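Local coordinates for protein p13 MTCP-1 (Homo sapiens, PDB 1A1X) that binds the PH domain of the kinases AKT1 and AKT2 and enhances their phosphorylation and activation, at residues 82-87 with 102-107. Numbering follows the deposited sequence.
Sequences NSRLWQ and LKLLPD
W86 and L104 face each other as a non-hydrogen-bonded pair at the open end of the hairpin of strands 85-94 and 97-104, part of the closed antiparallel beta barrel of the TCL1 family. From CB, which lies 3.9 Å from K103 O, the indole leads off with CG anti to its own carbonyl carbon (chi1 -65°). CD1, NE1 and CE2 all meet L104 CD1, which sits over one face, 3.7 Å from the centroid of the five-membered ring, in a CH-pi contact. CD2 and CE3 lie against L104 CA, CE3 also against L104 N and L102 CB. CZ2 again meets L104 CD1, and at the tip CZ3 and CH2 reach L104 CB. NE1 itself is hydrogen-bonded to D80 OD2, and the ring of W70 meets the indole edge-to-face. An alanine at W86 would probably leave L104 CD1 without its aromatic surface and D80 OD2 without its indole donor. L104 CD1 also reaches R84 CB at 3.8 Å. On the sheet face that carries Q87 and K103, Q87 CB lies 3.9 Å from L105 CD1, while K103 extends away, its NZ hydrogen-bonded to G4 O and salt-bridged to E5, both of the second subunit. Q87 and K103 exchange two backbone hydrogen bonds. L105 N gives a nearly straight hydrogen bond (167°) to L85 O. Beyond it one water bridges the two segments, accepting from L85 N and donating to L105 O at 2.7 Å.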
loop_
_atom_site.group_PDB
_atom_site.type_symbol
_atom_site.label_atom_id
_atom_site.label_comp_id
_atom_site.label_asym_id
_atom_site.label_seq_id
_atom_site.Cartn_x
_atom_site.Cartn_y
_atom_site.Cartn_z
ATOM N N ASN A 82 -22.915 1.213 8.793
ATOM C CA ASN A 82 -22.982 1.530 10.224
ATOM C C ASN A 82 -22.510 2.962 10.512
ATOM O O ASN A 82 -22.337 3.335 11.670
ATOM C CB ASN A 82 -22.111 0.565 11.026
ATOM C CG ASN A 82 -22.560 -0.867 10.902
ATOM O OD1 ASN A 82 -21.743 -1.783 10.820
ATOM N ND2 ASN A 82 -23.865 -1.073 10.892
ATOM N N SER A 83 -22.281 3.741 9.455
ATOM C CA SER A 83 -21.802 5.129 9.541
ATOM C C SER A 83 -20.321 5.272 9.874
ATOM O O SER A 83 -19.852 6.381 10.140
ATOM C CB SER A 83 -22.621 5.971 10.529
ATOM O OG SER A 83 -23.849 6.369 9.958
ATOM N N ARG A 84 -19.587 4.163 9.869
ATOM C CA ARG A 84 -18.161 4.203 10.159
ATOM C C ARG A 84 -17.398 4.611 8.910
ATOM O O ARG A 84 -17.855 4.366 7.796
ATOM C CB ARG A 84 -17.683 2.845 10.638
ATOM C CG ARG A 84 -18.399 2.377 11.866
ATOM C CD ARG A 84 -18.019 0.956 12.189
ATOM N NE ARG A 84 -18.779 0.436 13.323
ATOM C CZ ARG A 84 -19.219 -0.815 13.411
ATOM N NH1 ARG A 84 -18.974 -1.674 12.427
ATOM N NH2 ARG A 84 -19.902 -1.206 14.481
ATOM N N LEU A 85 -16.246 5.248 9.106
ATOM C CA LEU A 85 -15.401 5.714 8.012
ATOM C C LEU A 85 -14.184 4.835 7.814
ATOM O O LEU A 85 -13.575 4.368 8.774
ATOM C CB LEU A 85 -14.951 7.156 8.251
ATOM C CG LEU A 85 -15.782 8.288 7.644
ATOM C CD1 LEU A 85 -17.255 8.049 7.859
ATOM C CD2 LEU A 85 -15.359 9.608 8.255
ATOM N N TRP A 86 -13.860 4.594 6.550
ATOM C CA TRP A 86 -12.719 3.777 6.166
ATOM C C TRP A 86 -11.825 4.639 5.292
ATOM O O TRP A 86 -12.255 5.119 4.251
ATOM C CB TRP A 86 -13.169 2.551 5.372
ATOM C CG TRP A 86 -14.013 1.597 6.151
ATOM C CD1 TRP A 86 -15.289 1.809 6.596
ATOM C CD2 TRP A 86 -13.662 0.267 6.555
ATOM N NE1 TRP A 86 -15.751 0.695 7.249
ATOM C CE2 TRP A 86 -14.777 -0.268 7.240
ATOM C CE3 TRP A 86 -12.516 -0.528 6.403
ATOM C CZ2 TRP A 86 -14.783 -1.563 7.777
ATOM C CZ3 TRP A 86 -12.521 -1.817 6.930
ATOM C CH2 TRP A 86 -13.648 -2.321 7.610
ATOM N N GLN A 87 -10.593 4.853 5.732
ATOM C CA GLN A 87 -9.642 5.672 4.995
ATOM C C GLN A 87 -9.039 4.908 3.824
ATOM O O GLN A 87 -8.634 3.762 3.984
ATOM C CB GLN A 87 -8.505 6.103 5.936
ATOM C CG GLN A 87 -7.462 7.009 5.297
ATOM C CD GLN A 87 -8.024 8.374 4.931
ATOM O OE1 GLN A 87 -8.534 9.096 5.793
ATOM N NE2 GLN A 87 -7.935 8.736 3.653
ATOM N N LEU A 102 -8.080 -0.204 2.465
ATOM C CA LEU A 102 -8.942 0.537 3.386
ATOM C C LEU A 102 -8.601 0.325 4.852
ATOM O O LEU A 102 -8.312 -0.788 5.277
ATOM C CB LEU A 102 -10.402 0.124 3.172
ATOM C CG LEU A 102 -10.961 0.237 1.758
ATOM C CD1 LEU A 102 -12.414 -0.247 1.717
ATOM C CD2 LEU A 102 -10.854 1.678 1.302
ATOM N N LYS A 103 -8.711 1.390 5.634
ATOM C CA LYS A 103 -8.425 1.313 7.052
ATOM C C LYS A 103 -9.614 1.831 7.844
ATOM O O LYS A 103 -10.024 2.979 7.671
ATOM C CB LYS A 103 -7.177 2.138 7.387
ATOM C CG LYS A 103 -6.734 2.032 8.849
ATOM C CD LYS A 103 -5.509 2.871 9.118
ATOM C CE LYS A 103 -5.096 2.744 10.559
ATOM N NZ LYS A 103 -3.823 3.449 10.836
ATOM N N LEU A 104 -10.164 0.983 8.707
ATOM C CA LEU A 104 -11.305 1.376 9.533
ATOM C C LEU A 104 -10.845 2.348 10.608
ATOM O O LEU A 104 -9.995 2.016 11.430
ATOM C CB LEU A 104 -11.958 0.151 10.176
ATOM C CG LEU A 104 -13.111 0.469 11.122
ATOM C CD1 LEU A 104 -14.196 1.257 10.398
ATOM C CD2 LEU A 104 -13.657 -0.817 11.692
ATOM N N LEU A 105 -11.387 3.557 10.565
ATOM C CA LEU A 105 -11.046 4.605 11.510
ATOM C C LEU A 105 -11.976 4.582 12.723
ATOM O O LEU A 105 -13.102 4.082 12.640
ATOM C CB LEU A 105 -11.141 5.963 10.814
ATOM C CG LEU A 105 -10.226 6.175 9.605
ATOM C CD1 LEU A 105 -10.543 7.520 8.957
ATOM C CD2 LEU A 105 -8.779 6.123 10.030
ATOM N N PRO A 106 -11.509 5.103 13.872
ATOM C CA PRO A 106 -12.337 5.126 15.085
ATOM C C PRO A 106 -13.509 6.061 14.860
ATOM O O PRO A 106 -13.365 7.071 14.168
ATOM C CB PRO A 106 -11.376 5.659 16.149
ATOM C CG PRO A 106 -10.415 6.498 15.366
ATOM C CD PRO A 106 -10.176 5.675 14.127
ATOM N N ASP A 107 -14.678 5.718 15.390
ATOM C CA ASP A 107 -15.843 6.578 15.190
ATOM C C ASP A 107 -15.663 7.906 15.902
ATOM O O ASP A 107 -15.322 7.936 17.082
ATOM C CB ASP A 107 -17.130 5.906 15.670
ATOM C CG ASP A 107 -18.379 6.708 15.300
ATOM O OD1 ASP A 107 -18.684 7.712 15.992
ATOM O OD2 ASP A 107 -19.051 6.334 14.307
HETATM O O HOH W 1 -15.379 5.388 11.833
#